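PDB 1HCU: alpha-1,2-Mannosidase from Trichoderma reesei, which probably trims alpha-1,2-linked mannose residues from high-mannose N-glycans, as a calcium-dependent glycoside hydrolase of family 47. Local coordinates for residues H307-G313 with R391-S397; G314-L318 with Y328-I333; W410-W415 with L463-E467. One frame throughout, in Å; residues are numbered along the deposited sequence.

Interaction 1 (H307-G313 with R391-S397); sequences HLASFGG and RPETLES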
ATOM      1  N   HIS A 307      -8.380   3.552   7.956  1.00 11.86           N
ATOM      2  CA  HIS A 307      -7.936   3.869   6.607  1.00 11.05           C
ATOM      3  C   HIS A 307      -7.081   2.784   5.937  1.00 12.18           C
ATOM      4  O   HIS A 307      -7.112   2.643   4.715  1.00 12.24           O
ATOM      5  CB  HIS A 307      -7.192   5.201   6.633  1.00 11.44           C
ATOM      6  CG  HIS A 307      -7.169   5.904   5.315  1.00 12.81           C
ATOM      7  ND1 HIS A 307      -6.527   5.392   4.208  1.00 12.22           N
ATOM      8  CD2 HIS A 307      -7.698   7.090   4.929  1.00 13.01           C
ATOM      9  CE1 HIS A 307      -6.657   6.234   3.199  1.00 12.47           C
ATOM     10  NE2 HIS A 307      -7.361   7.272   3.609  1.00 13.99           N
ATOM     11  N   LEU A 308      -6.323   2.017   6.716  1.00 12.51           N
ATOM     12  CA  LEU A 308      -5.484   0.966   6.123  1.00 14.86           C
ATOM     13  C   LEU A 308      -6.338  -0.108   5.460  1.00 14.77           C
ATOM     14  O   LEU A 308      -6.029  -0.563   4.357  1.00 13.15           O
ATOM     15  CB  LEU A 308      -4.572   0.313   7.179  1.00 13.26           C
ATOM     16  CG  LEU A 308      -3.405   1.137   7.739  1.00 15.69           C
ATOM     17  CD1 LEU A 308      -2.685   0.339   8.826  1.00 14.41           C
ATOM     18  CD2 LEU A 308      -2.436   1.499   6.615  1.00 15.14           C
ATOM     19  N   ALA A 309      -7.418  -0.505   6.128  1.00 14.85           N
ATOM     20  CA  ALA A 309      -8.300  -1.538   5.584  1.00 15.93           C
ATOM     21  C   ALA A 309      -9.098  -1.083   4.364  1.00 16.23           C
ATOM     22  O   ALA A 309      -9.711  -1.906   3.687  1.00 15.72           O
ATOM     23  CB  ALA A 309      -9.254  -2.032   6.658  1.00 13.92           C
ATOM     24  N   SER A 310      -9.092   0.214   4.068  1.00 14.77           N
ATOM     25  CA  SER A 310      -9.867   0.681   2.929  1.00 15.44           C
ATOM     26  C   SER A 310      -9.287   0.242   1.583  1.00 14.56           C
ATOM     27  O   SER A 310      -9.910   0.444   0.543  1.00 15.90           O
ATOM     28  CB  SER A 310     -10.020   2.206   2.963  1.00 13.97           C
ATOM     29  OG  SER A 310      -8.787   2.854   2.722  1.00 17.15           O
ATOM     30  N   PHE A 311      -8.104  -0.363   1.598  1.00 12.08           N
ATOM     31  CA  PHE A 311      -7.466  -0.821   0.362  1.00 11.25           C
ATOM     32  C   PHE A 311      -8.169  -2.106  -0.088  1.00 11.59           C
ATOM     33  O   PHE A 311      -8.068  -2.518  -1.242  1.00 10.43           O
ATOM     34  CB  PHE A 311      -5.984  -1.131   0.605  1.00 10.22           C
ATOM     35  CG  PHE A 311      -5.724  -2.574   0.954  1.00  8.50           C
ATOM     36  CD1 PHE A 311      -5.294  -3.469  -0.018  1.00  9.11           C
ATOM     37  CD2 PHE A 311      -6.002  -3.056   2.230  1.00  9.16           C
ATOM     38  CE1 PHE A 311      -5.148  -4.825   0.270  1.00  8.60           C
ATOM     39  CE2 PHE A 311      -5.865  -4.404   2.531  1.00  8.56           C
ATOM     40  CZ  PHE A 311      -5.436  -5.292   1.548  1.00  9.97           C
ATOM     41  N   GLY A 312      -8.873  -2.734   0.849  1.00 12.54           N
ATOM     42  CA  GLY A 312      -9.580  -3.971   0.566  1.00 12.73           C
ATOM     43  C   GLY A 312     -10.453  -3.937  -0.673  1.00 13.13           C
ATOM     44  O   GLY A 312     -10.436  -4.879  -1.469  1.00 14.68           O
ATOM     45  N   GLY A 313     -11.210  -2.857  -0.844  1.00 10.75           N
ATOM     46  CA  GLY A 313     -12.093  -2.748  -1.992  1.00  9.86           C
ATOM     47  C   GLY A 313     -11.419  -3.030  -3.319  1.00  9.41           C
ATOM     48  O   GLY A 313     -11.938  -3.778  -4.158  1.00  9.49           O
ATOM     49  N   ARG A 391      -2.543   9.106   3.529  1.00 11.87           N
ATOM     50  CA  ARG A 391      -2.642   7.718   3.065  1.00 13.48           C
ATOM     51  C   ARG A 391      -3.343   7.633   1.717  1.00 13.09           C
ATOM     52  O   ARG A 391      -4.067   8.544   1.327  1.00 14.98           O
ATOM     53  CB  ARG A 391      -3.350   6.834   4.095  1.00 12.54           C
ATOM     54  CG  ARG A 391      -2.476   6.571   5.329  1.00 13.63           C
ATOM     55  CD  ARG A 391      -3.051   5.470   6.185  1.00 13.90           C
ATOM     56  NE  ARG A 391      -2.374   5.298   7.469  1.00 13.38           N
ATOM     57  CZ  ARG A 391      -1.134   4.839   7.639  1.00 14.77           C
ATOM     58  NH1 ARG A 391      -0.382   4.494   6.596  1.00 13.83           N
ATOM     59  NH2 ARG A 391      -0.657   4.693   8.870  1.00 13.15           N
ATOM     60  N   PRO A 392      -3.130   6.536   0.984  1.00 12.53           N
ATOM     61  CA  PRO A 392      -3.763   6.411  -0.327  1.00 11.66           C
ATOM     62  C   PRO A 392      -4.801   5.308  -0.514  1.00 12.65           C
ATOM     63  O   PRO A 392      -5.462   5.251  -1.554  1.00 13.36           O
ATOM     64  CB  PRO A 392      -2.568   6.168  -1.221  1.00 10.22           C
ATOM     65  CG  PRO A 392      -1.793   5.153  -0.372  1.00 11.65           C
ATOM     66  CD  PRO A 392      -1.946   5.657   1.073  1.00 10.89           C
ATOM     67  N   GLU A 393      -4.944   4.438   0.474  1.00 11.84           N
ATOM     68  CA  GLU A 393      -5.855   3.310   0.350  1.00 12.45           C
ATOM     69  C   GLU A 393      -7.234   3.552  -0.250  1.00 12.43           C
ATOM     70  O   GLU A 393      -7.717   2.738  -1.028  1.00 13.75           O
ATOM     71  CB  GLU A 393      -6.009   2.613   1.701  1.00 12.83           C
ATOM     72  CG  GLU A 393      -4.718   1.997   2.209  1.00 16.07           C
ATOM     73  CD  GLU A 393      -3.818   3.007   2.887  1.00 17.32           C
ATOM     74  OE1 GLU A 393      -2.651   2.669   3.159  1.00 21.97           O
ATOM     75  OE2 GLU A 393      -4.275   4.131   3.155  1.00 16.77           O
ATOM     76  N   THR A 394      -7.876   4.656   0.108  1.00 12.02           N
ATOM     77  CA  THR A 394      -9.206   4.941  -0.404  1.00 11.11           C
ATOM     78  C   THR A 394      -9.182   5.356  -1.877  1.00 11.95           C
ATOM     79  O   THR A 394     -10.001   4.881  -2.682  1.00  9.52           O
ATOM     80  CB  THR A 394      -9.880   6.002   0.480  1.00 12.11           C
ATOM     81  OG1 THR A 394     -10.076   5.449   1.789  1.00 10.90           O
ATOM     82  CG2 THR A 394     -11.220   6.422  -0.091  1.00 12.64           C
ATOM     83  N   LEU A 395      -8.234   6.226  -2.224  1.00  9.77           N
ATOM     84  CA  LEU A 395      -8.072   6.665  -3.601  1.00  9.58           C
ATOM     85  C   LEU A 395      -7.730   5.421  -4.411  1.00 10.61           C
ATOM     86  O   LEU A 395      -8.105   5.294  -5.581  1.00 11.74           O
ATOM     87  CB  LEU A 395      -6.937   7.684  -3.705  1.00  9.31           C
ATOM     88  CG  LEU A 395      -7.236   9.055  -3.095  1.00  9.89           C
ATOM     89  CD1 LEU A 395      -5.925   9.761  -2.819  1.00 11.13           C
ATOM     90  CD2 LEU A 395      -8.127   9.875  -4.046  1.00  8.04           C
ATOM     91  N   GLU A 396      -7.025   4.494  -3.769  1.00 10.93           N
ATOM     92  CA  GLU A 396      -6.642   3.246  -4.415  1.00 12.00           C
ATOM     93  C   GLU A 396      -7.899   2.455  -4.760  1.00 11.76           C
ATOM     94  O   GLU A 396      -8.096   2.061  -5.908  1.00 10.35           O
ATOM     95  CB  GLU A 396      -5.758   2.411  -3.481  1.00 13.61           C
ATOM     96  CG  GLU A 396      -5.212   1.116  -4.075  1.00 14.66           C
ATOM     97  CD  GLU A 396      -4.314   0.385  -3.088  1.00 15.07           C
ATOM     98  OE1 GLU A 396      -3.800   1.050  -2.167  1.00 18.56           O
ATOM     99  OE2 GLU A 396      -4.113  -0.842  -3.228  1.00 15.47           O
ATOM    100  N   SER A 397      -8.754   2.230  -3.768  1.00 10.00           N
ATOM    101  CA  SER A 397      -9.962   1.460  -4.019  1.00 12.25           C
ATOM    102  C   SER A 397     -10.908   2.123  -5.016  1.00 12.41           C
ATOM    103  O   SER A 397     -11.501   1.440  -5.850  1.00 11.59           O
ATOM    104  CB  SER A 397     -10.674   1.146  -2.705  1.00 11.25           C
ATOM    105  OG  SER A 397      -9.901   0.220  -1.960  1.00 10.61           O
TER
HETATM  106  O   HOH W   1      -6.308  -2.458  -3.337  1.00  4.26           O
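The imidazole of His307 lies across the root of the Arg391 side chain, whose CB sits over one ring face, 3.8 Å from the ring centroid, in a CH-pi contact. Thr394 OG1 comes over the opposite face, near the rim. At the ring's edge His307 ND1 donates to Glu393 OE2 at 2.8 Å, a weak bond because the N-H...O angle is only 126°; the carboxylate stands nearly perpendicular to the ring. The other ring nitrogen, NE2, is hydrogen-bonded to Tyr343 OH, which further fixes the rotation of the imidazole. Arg391, extended from CG to NE, lays a guanidinium face against Leu308 CD2 and forms a salt bridge with Glu353.

Two hydroxyls link up in sequence: Thr394 OG1 donates to Ser310 OG at 3.0 Å, and Ser310 OG to His307 O at 2.6 Å. Ser310 OG can turn back to that carbonyl because chi1 of 69° sets it between its own N and C. Ser397 OG donates to Ser310 O, in the carbonyl plane, at a short 2.5 Å. Separately, a water donates to both Phe311 O and Glu396 OE2.

Glu393 and Glu353 are predicted active-site residues. Glu393 and Glu396 are buried, Arg391 ties in Glu353, and the Glu396 side chain lies about 5 Å from the bound calcium, all consistent with the catalytic centre of a family 47 mannosidase.

Interaction 2 (G314-L318 with Y328-I333); sequences GNFIL and YIDFGI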
ATOM      1  N   GLY A 314     -10.257  -2.427  -3.512  1.00  9.01           N
ATOM      2  CA  GLY A 314      -9.527  -2.631  -4.744  1.00 10.59           C
ATOM      3  C   GLY A 314      -9.019  -4.053  -4.861  1.00 11.24           C
ATOM      4  O   GLY A 314      -8.976  -4.611  -5.963  1.00 11.66           O
ATOM      5  N   ASN A 315      -8.649  -4.657  -3.735  1.00  9.38           N
ATOM      6  CA  ASN A 315      -8.133  -6.017  -3.784  1.00 10.32           C
ATOM      7  C   ASN A 315      -9.193  -7.030  -4.219  1.00 10.66           C
ATOM      8  O   ASN A 315      -8.912  -7.888  -5.059  1.00 11.46           O
ATOM      9  CB  ASN A 315      -7.535  -6.430  -2.437  1.00 10.04           C
ATOM     10  CG  ASN A 315      -6.560  -7.577  -2.575  1.00 10.12           C
ATOM     11  OD1 ASN A 315      -5.593  -7.490  -3.338  1.00 12.05           O
ATOM     12  ND2 ASN A 315      -6.799  -8.657  -1.848  1.00  8.90           N
ATOM     13  N   PHE A 316     -10.400  -6.935  -3.655  1.00  8.45           N
ATOM     14  CA  PHE A 316     -11.482  -7.846  -4.029  1.00  9.88           C
ATOM     15  C   PHE A 316     -11.825  -7.666  -5.503  1.00  9.16           C
ATOM     16  O   PHE A 316     -12.113  -8.637  -6.208  1.00  9.24           O
ATOM     17  CB  PHE A 316     -12.738  -7.600  -3.178  1.00 10.49           C
ATOM     18  CG  PHE A 316     -12.776  -8.413  -1.912  1.00 11.45           C
ATOM     19  CD1 PHE A 316     -12.071  -8.009  -0.782  1.00 10.03           C
ATOM     20  CD2 PHE A 316     -13.477  -9.613  -1.873  1.00 11.43           C
ATOM     21  CE1 PHE A 316     -12.063  -8.790   0.368  1.00 11.50           C
ATOM     22  CE2 PHE A 316     -13.478 -10.409  -0.723  1.00 10.89           C
ATOM     23  CZ  PHE A 316     -12.767  -9.994   0.400  1.00 12.42           C
ATOM     24  N   ILE A 317     -11.792  -6.413  -5.952  1.00  9.05           N
ATOM     25  CA  ILE A 317     -12.064  -6.080  -7.342  1.00  7.80           C
ATOM     26  C   ILE A 317     -10.999  -6.742  -8.201  1.00  9.22           C
ATOM     27  O   ILE A 317     -11.330  -7.428  -9.177  1.00 10.04           O
ATOM     28  CB  ILE A 317     -12.050  -4.541  -7.572  1.00  7.43           C
ATOM     29  CG1 ILE A 317     -13.319  -3.925  -6.985  1.00  6.25           C
ATOM     30  CG2 ILE A 317     -11.946  -4.223  -9.058  1.00  8.57           C
ATOM     31  CD1 ILE A 317     -13.292  -2.422  -6.891  1.00  2.87           C
ATOM     32  N   LEU A 318      -9.728  -6.561  -7.835  1.00  7.49           N
ATOM     33  CA  LEU A 318      -8.642  -7.174  -8.598  1.00  8.28           C
ATOM     34  C   LEU A 318      -8.859  -8.675  -8.726  1.00 10.15           C
ATOM     35  O   LEU A 318      -8.739  -9.240  -9.818  1.00 12.65           O
ATOM     36  CB  LEU A 318      -7.297  -6.920  -7.935  1.00  7.60           C
ATOM     37  CG  LEU A 318      -6.102  -7.589  -8.622  1.00  8.00           C
ATOM     38  CD1 LEU A 318      -6.076  -7.245 -10.115  1.00  7.87           C
ATOM     39  CD2 LEU A 318      -4.831  -7.125  -7.950  1.00  6.92           C
ATOM     40  N   TYR A 328     -16.780 -11.142  -6.207  1.00 12.34           N
ATOM     41  CA  TYR A 328     -15.660 -10.406  -5.626  1.00 12.71           C
ATOM     42  C   TYR A 328     -15.683  -8.951  -6.086  1.00 13.40           C
ATOM     43  O   TYR A 328     -15.338  -8.043  -5.327  1.00 14.02           O
ATOM     44  CB  TYR A 328     -14.327 -11.074  -5.997  1.00 11.27           C
ATOM     45  CG  TYR A 328     -14.211 -12.495  -5.476  1.00 10.88           C
ATOM     46  CD1 TYR A 328     -13.677 -13.511  -6.271  1.00 10.44           C
ATOM     47  CD2 TYR A 328     -14.682 -12.834  -4.204  1.00 11.43           C
ATOM     48  CE1 TYR A 328     -13.624 -14.838  -5.814  1.00 11.53           C
ATOM     49  CE2 TYR A 328     -14.636 -14.147  -3.739  1.00 11.00           C
ATOM     50  CZ  TYR A 328     -14.107 -15.144  -4.550  1.00 12.26           C
ATOM     51  OH  TYR A 328     -14.076 -16.447  -4.094  1.00 15.71           O
ATOM     52  N   ILE A 329     -16.100  -8.726  -7.325  1.00 10.91           N
ATOM     53  CA  ILE A 329     -16.184  -7.369  -7.824  1.00 11.96           C
ATOM     54  C   ILE A 329     -17.290  -6.619  -7.072  1.00 12.23           C
ATOM     55  O   ILE A 329     -17.066  -5.512  -6.579  1.00 13.28           O
ATOM     56  CB  ILE A 329     -16.466  -7.341  -9.345  1.00 13.07           C
ATOM     57  CG1 ILE A 329     -15.285  -7.987 -10.098  1.00 12.86           C
ATOM     58  CG2 ILE A 329     -16.698  -5.904  -9.799  1.00  8.40           C
ATOM     59  CD1 ILE A 329     -15.456  -8.056 -11.612  1.00 11.13           C
ATOM     60  N   ASP A 330     -18.473  -7.221  -6.959  1.00 11.85           N
ATOM     61  CA  ASP A 330     -19.577  -6.581  -6.242  1.00 12.37           C
ATOM     62  C   ASP A 330     -19.194  -6.238  -4.809  1.00 11.62           C
ATOM     63  O   ASP A 330     -19.483  -5.138  -4.322  1.00 10.64           O
ATOM     64  CB  ASP A 330     -20.819  -7.481  -6.188  1.00 13.48           C
ATOM     65  CG  ASP A 330     -21.412  -7.751  -7.549  1.00 16.03           C
ATOM     66  OD1 ASP A 330     -21.132  -6.981  -8.492  1.00 15.86           O
ATOM     67  OD2 ASP A 330     -22.174  -8.737  -7.665  1.00 18.98           O
ATOM     68  N   PHE A 331     -18.565  -7.193  -4.126  1.00  9.72           N
ATOM     69  CA  PHE A 331     -18.162  -6.979  -2.743  1.00  8.71           C
ATOM     70  C   PHE A 331     -17.127  -5.859  -2.664  1.00  8.72           C
ATOM     71  O   PHE A 331     -17.197  -5.011  -1.782  1.00  9.35           O
ATOM     72  CB  PHE A 331     -17.615  -8.279  -2.131  1.00  7.89           C
ATOM     73  CG  PHE A 331     -17.360  -8.186  -0.656  1.00  7.40           C
ATOM     74  CD1 PHE A 331     -16.069  -8.055  -0.168  1.00  7.79           C
ATOM     75  CD2 PHE A 331     -18.419  -8.171   0.245  1.00  6.81           C
ATOM     76  CE1 PHE A 331     -15.832  -7.907   1.196  1.00  8.34           C
ATOM     77  CE2 PHE A 331     -18.194  -8.023   1.617  1.00  7.14           C
ATOM     78  CZ  PHE A 331     -16.900  -7.890   2.092  1.00  7.61           C
ATOM     79  N   GLY A 332     -16.185  -5.843  -3.604  1.00 10.04           N
ATOM     80  CA  GLY A 332     -15.178  -4.796  -3.617  1.00 11.58           C
ATOM     81  C   GLY A 332     -15.784  -3.415  -3.845  1.00 13.21           C
ATOM     82  O   GLY A 332     -15.366  -2.439  -3.222  1.00 12.03           O
ATOM     83  N   ILE A 333     -16.766  -3.331  -4.742  1.00 14.42           N
ATOM     84  CA  ILE A 333     -17.441  -2.065  -5.039  1.00 15.33           C
ATOM     85  C   ILE A 333     -18.136  -1.534  -3.782  1.00 15.73           C
ATOM     86  O   ILE A 333     -18.105  -0.336  -3.493  1.00 15.81           O
ATOM     87  CB  ILE A 333     -18.511  -2.240  -6.157  1.00 16.67           C
ATOM     88  CG1 ILE A 333     -17.832  -2.543  -7.496  1.00 18.79           C
ATOM     89  CG2 ILE A 333     -19.357  -0.985  -6.289  1.00 13.80           C
ATOM     90  CD1 ILE A 333     -16.841  -1.482  -7.931  1.00 22.75           C
TER
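Two helices pack antiparallel here, Phe316 and Ile317 on one meeting Tyr328, Ile329, Phe331, Gly332 and Ile333 on the other; the axes of the two short segments approach to 7.2 Å, their N-to-C directions 164° apart. The backbones get this close because Gly332 presents bare CA: Phe316 CB rests 3.7 Å from Gly332 CA, and Ile317 CG1 packs on the same atom. A CB at Gly332 would run into Ile317 CG1. Side chains also touch carbonyls: Phe316 O approaches Tyr328 CB at 3.3 Å, and Ile329 CG1 lies more loosely against Ile317 O.

Aromatic contacts gather round the Phe316 ring. Phe331 turns the CD1 edge of its ring onto a face of Phe316 in an edge-to-face pair, with centroids 4.7 Å apart and planes at 60°. Its CG stands anti to the backbone N (chi1 -172°), which carries the ring out beside Phe316. Tyr328 meets the rim of the Phe316 ring, CD2 to CD2 at 4.2 Å; its hydroxyl is bonded to Asp274, while Ala273 and Ile277 of helix 263-280 also pack on Phe316.

The contact between aliphatic side chains is that of Ile317 CD1 with Ile333 CD1 at 3.8 Å, the two chains crossing at a slant. Helix 393-405 covers this flank through Val404, against both Ile317 and Ile329.

Helices 312-323 and 326-344 are consecutive and joined by a short turn, so the pairing forms an alpha-alpha hairpin, as expected in the (alpha/alpha)7 barrel fold of family 47.

Interaction 3 (W410-W415 with L463-E467); sequences WQDLAW and LIFAE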
ATOM      1  N   TRP A 410     -17.253   7.188 -10.240  1.00 13.93           N
ATOM      2  CA  TRP A 410     -16.100   6.890  -9.400  1.00 14.23           C
ATOM      3  C   TRP A 410     -15.040   7.964  -9.507  1.00 14.25           C
ATOM      4  O   TRP A 410     -14.395   8.310  -8.517  1.00 11.83           O
ATOM      5  CB  TRP A 410     -15.521   5.513  -9.755  1.00 12.59           C
ATOM      6  CG  TRP A 410     -16.505   4.409  -9.487  1.00 12.54           C
ATOM      7  CD1 TRP A 410     -17.266   3.751 -10.406  1.00 11.89           C
ATOM      8  CD2 TRP A 410     -16.895   3.893  -8.203  1.00 11.36           C
ATOM      9  NE1 TRP A 410     -18.106   2.863  -9.782  1.00 12.47           N
ATOM     10  CE2 TRP A 410     -17.901   2.929  -8.430  1.00  9.99           C
ATOM     11  CE3 TRP A 410     -16.492   4.155  -6.883  1.00 11.12           C
ATOM     12  CZ2 TRP A 410     -18.514   2.222  -7.388  1.00 12.44           C
ATOM     13  CZ3 TRP A 410     -17.102   3.451  -5.845  1.00 10.62           C
ATOM     14  CH2 TRP A 410     -18.102   2.496  -6.106  1.00 10.54           C
ATOM     15  N   GLN A 411     -14.864   8.500 -10.707  1.00 14.74           N
ATOM     16  CA  GLN A 411     -13.898   9.564 -10.885  1.00 15.00           C
ATOM     17  C   GLN A 411     -14.349  10.765 -10.069  1.00 14.40           C
ATOM     18  O   GLN A 411     -13.525  11.463  -9.486  1.00 15.12           O
ATOM     19  CB  GLN A 411     -13.796   9.948 -12.350  1.00 14.90           C
ATOM     20  CG  GLN A 411     -13.271   8.844 -13.211  1.00 17.51           C
ATOM     21  CD  GLN A 411     -13.205   9.253 -14.650  1.00 17.92           C
ATOM     22  OE1 GLN A 411     -14.225   9.579 -15.254  1.00 20.97           O
ATOM     23  NE2 GLN A 411     -12.004   9.252 -15.214  1.00 17.82           N
ATOM     24  N   ASP A 412     -15.657  11.004 -10.020  1.00 14.32           N
ATOM     25  CA  ASP A 412     -16.182  12.141  -9.260  1.00 16.85           C
ATOM     26  C   ASP A 412     -15.898  11.966  -7.770  1.00 15.80           C
ATOM     27  O   ASP A 412     -15.524  12.919  -7.087  1.00 17.05           O
ATOM     28  CB  ASP A 412     -17.690  12.307  -9.493  1.00 16.53           C
ATOM     29  CG  ASP A 412     -18.024  12.709 -10.925  1.00 20.48           C
ATOM     30  OD1 ASP A 412     -19.174  12.475 -11.353  1.00 23.69           O
ATOM     31  OD2 ASP A 412     -17.148  13.265 -11.622  1.00 20.95           O
ATOM     32  N   LEU A 413     -16.066  10.747  -7.266  1.00 14.67           N
ATOM     33  CA  LEU A 413     -15.804  10.486  -5.859  1.00 14.17           C
ATOM     34  C   LEU A 413     -14.326  10.713  -5.560  1.00 13.73           C
ATOM     35  O   LEU A 413     -13.982  11.370  -4.579  1.00 14.05           O
ATOM     36  CB  LEU A 413     -16.203   9.053  -5.495  1.00 13.20           C
ATOM     37  CG  LEU A 413     -17.689   8.747  -5.691  1.00 15.15           C
ATOM     38  CD1 LEU A 413     -17.951   7.296  -5.328  1.00 14.91           C
ATOM     39  CD2 LEU A 413     -18.537   9.691  -4.838  1.00 13.64           C
ATOM     40  N   ALA A 414     -13.457  10.181  -6.415  1.00 13.24           N
ATOM     41  CA  ALA A 414     -12.014  10.341  -6.242  1.00 14.42           C
ATOM     42  C   ALA A 414     -11.648  11.821  -6.254  1.00 14.98           C
ATOM     43  O   ALA A 414     -10.826  12.279  -5.450  1.00 13.36           O
ATOM     44  CB  ALA A 414     -11.266   9.613  -7.353  1.00 11.21           C
ATOM     45  N   TRP A 415     -12.269  12.559  -7.172  1.00 15.04           N
ATOM     46  CA  TRP A 415     -12.034  13.990  -7.316  1.00 16.69           C
ATOM     47  C   TRP A 415     -12.450  14.694  -6.032  1.00 17.91           C
ATOM     48  O   TRP A 415     -11.758  15.593  -5.551  1.00 17.92           O
ATOM     49  CB  TRP A 415     -12.835  14.541  -8.503  1.00 17.53           C
ATOM     50  CG  TRP A 415     -12.648  16.006  -8.729  1.00 19.32           C
ATOM     51  CD1 TRP A 415     -13.624  16.959  -8.774  1.00 19.69           C
ATOM     52  CD2 TRP A 415     -11.407  16.694  -8.935  1.00 20.06           C
ATOM     53  NE1 TRP A 415     -13.070  18.197  -8.994  1.00 20.24           N
ATOM     54  CE2 TRP A 415     -11.711  18.063  -9.096  1.00 20.45           C
ATOM     55  CE3 TRP A 415     -10.066  16.286  -8.999  1.00 20.69           C
ATOM     56  CZ2 TRP A 415     -10.724  19.028  -9.320  1.00 21.91           C
ATOM     57  CZ3 TRP A 415      -9.083  17.247  -9.222  1.00 22.33           C
ATOM     58  CH2 TRP A 415      -9.419  18.602  -9.379  1.00 21.34           C
ATOM     59  N   LEU A 463      -3.840   8.469 -12.215  1.00 12.70           N
ATOM     60  CA  LEU A 463      -4.235   7.400 -13.123  1.00 12.46           C
ATOM     61  C   LEU A 463      -5.733   7.282 -13.346  1.00 12.22           C
ATOM     62  O   LEU A 463      -6.175   6.848 -14.413  1.00 11.40           O
ATOM     63  CB  LEU A 463      -3.680   6.054 -12.630  1.00 13.33           C
ATOM     64  CG  LEU A 463      -2.148   5.940 -12.674  1.00 13.78           C
ATOM     65  CD1 LEU A 463      -1.695   4.608 -12.060  1.00  9.87           C
ATOM     66  CD2 LEU A 463      -1.681   6.059 -14.123  1.00 10.57           C
ATOM     67  N   ILE A 464      -6.526   7.669 -12.356  1.00 11.97           N
ATOM     68  CA  ILE A 464      -7.962   7.573 -12.524  1.00 13.60           C
ATOM     69  C   ILE A 464      -8.498   8.650 -13.495  1.00 15.41           C
ATOM     70  O   ILE A 464      -9.580   8.489 -14.065  1.00 15.37           O
ATOM     71  CB  ILE A 464      -8.679   7.625 -11.147  1.00 13.17           C
ATOM     72  CG1 ILE A 464     -10.096   7.067 -11.292  1.00 15.19           C
ATOM     73  CG2 ILE A 464      -8.672   9.034 -10.593  1.00 15.38           C
ATOM     74  CD1 ILE A 464     -10.808   6.848  -9.970  1.00 15.56           C
ATOM     75  N   PHE A 465      -7.723   9.718 -13.710  1.00 14.79           N
ATOM     76  CA  PHE A 465      -8.116  10.799 -14.629  1.00 15.93           C
ATOM     77  C   PHE A 465      -7.258  10.777 -15.913  1.00 18.22           C
ATOM     78  O   PHE A 465      -7.613  11.387 -16.924  1.00 17.87           O
ATOM     79  CB  PHE A 465      -7.958  12.177 -13.950  1.00 11.23           C
ATOM     80  CG  PHE A 465      -8.722  12.325 -12.645  1.00  9.23           C
ATOM     81  CD1 PHE A 465     -10.109  12.155 -12.605  1.00  6.42           C
ATOM     82  CD2 PHE A 465      -8.053  12.650 -11.462  1.00  4.24           C
ATOM     83  CE1 PHE A 465     -10.812  12.308 -11.411  1.00  6.54           C
ATOM     84  CE2 PHE A 465      -8.749  12.802 -10.261  1.00  6.02           C
ATOM     85  CZ  PHE A 465     -10.134  12.631 -10.233  1.00  4.85           C
ATOM     86  N   ALA A 466      -6.138  10.060 -15.857  1.00 20.07           N
ATOM     87  CA  ALA A 466      -5.189   9.963 -16.967  1.00 21.67           C
ATOM     88  C   ALA A 466      -5.623   9.147 -18.180  1.00 23.18           C
ATOM     89  O   ALA A 466      -6.657   8.480 -18.172  1.00 23.89           O
ATOM     90  CB  ALA A 466      -3.849   9.421 -16.452  1.00 19.73           C
ATOM     91  N   GLU A 467      -4.793   9.211 -19.218  1.00 25.00           N
ATOM     92  CA  GLU A 467      -5.023   8.505 -20.472  1.00 28.30           C
ATOM     93  C   GLU A 467      -4.643   7.036 -20.313  1.00 28.18           C
ATOM     94  O   GLU A 467      -3.894   6.672 -19.407  1.00 27.58           O
ATOM     95  CB  GLU A 467      -4.168   9.125 -21.585  1.00 32.10           C
ATOM     96  CG  GLU A 467      -4.343  10.632 -21.780  1.00 38.49           C
ATOM     97  CD  GLU A 467      -5.645  10.997 -22.485  1.00 42.44           C
ATOM     98  OE1 GLU A 467      -5.906  10.449 -23.587  1.00 45.11           O
ATOM     99  OE2 GLU A 467      -6.403  11.836 -21.944  1.00 43.14           O
TER
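The backbones stay well apart, with Gln411 and Ile464 nearest at 6.5 Å between their CA atoms, and side chains bridge helix 408-425 and the C-terminal end of helix 451-465. Gln411 does so with its amide: NE2 donates to Ile464 O at 2.8 Å, almost straight at 168°, with the acceptor lying in the amide plane. Ser10 O is a second, weak partner of that nitrogen. Were Gln411 replaced by an alanine, Ile464 O would probably lose this donor and a gap would be likely to open beside the Ile464 side chain.

Phe465 is packed on both faces. Ile464 CG2 sits over one, while Trp415 turns its six-membered ring edge-on toward the other in an offset edge-to-face pair, planes at 86°. Trp415 can reach there because its CG lies anti to the backbone N (chi1 -180°), and its CB also touches Phe465 CZ at 3.7 Å. At the rim of Phe465, CE1 lies 3.4 Å from Gln411 O. Val19 of helix 13-33 also packs on Phe465. Ala414 CB fills in against Ile464 CD1 at 3.8 Å. The contact lies away from the annotated sites and is helix packing within the (alpha/alpha)7 barrel of family 47.

In the fold
Interaction 1 is the one at the predicted active site, with its centre about 8 Å from that of the chain; interactions 2 and 3 lie farther out, at about 16 and 18 Å. Interactions 1 and 2 share helix 312-323, their centres about 12 Å apart, and are joined by a probable hydrogen bond between Ser397 OG and Gly314 N at 3.1 Å. Phe316 of interaction 2 remains about 14 Å, side chain to ion, from the calcium. Interactions 1 and 3 follow along consecutive helices and touch where Leu395 CD2 meets Ala414 O at 3.9 Å. Ile333 CG2 packs on Trp410 CZ2 at 3.5 Å, linking interactions 2 and 3.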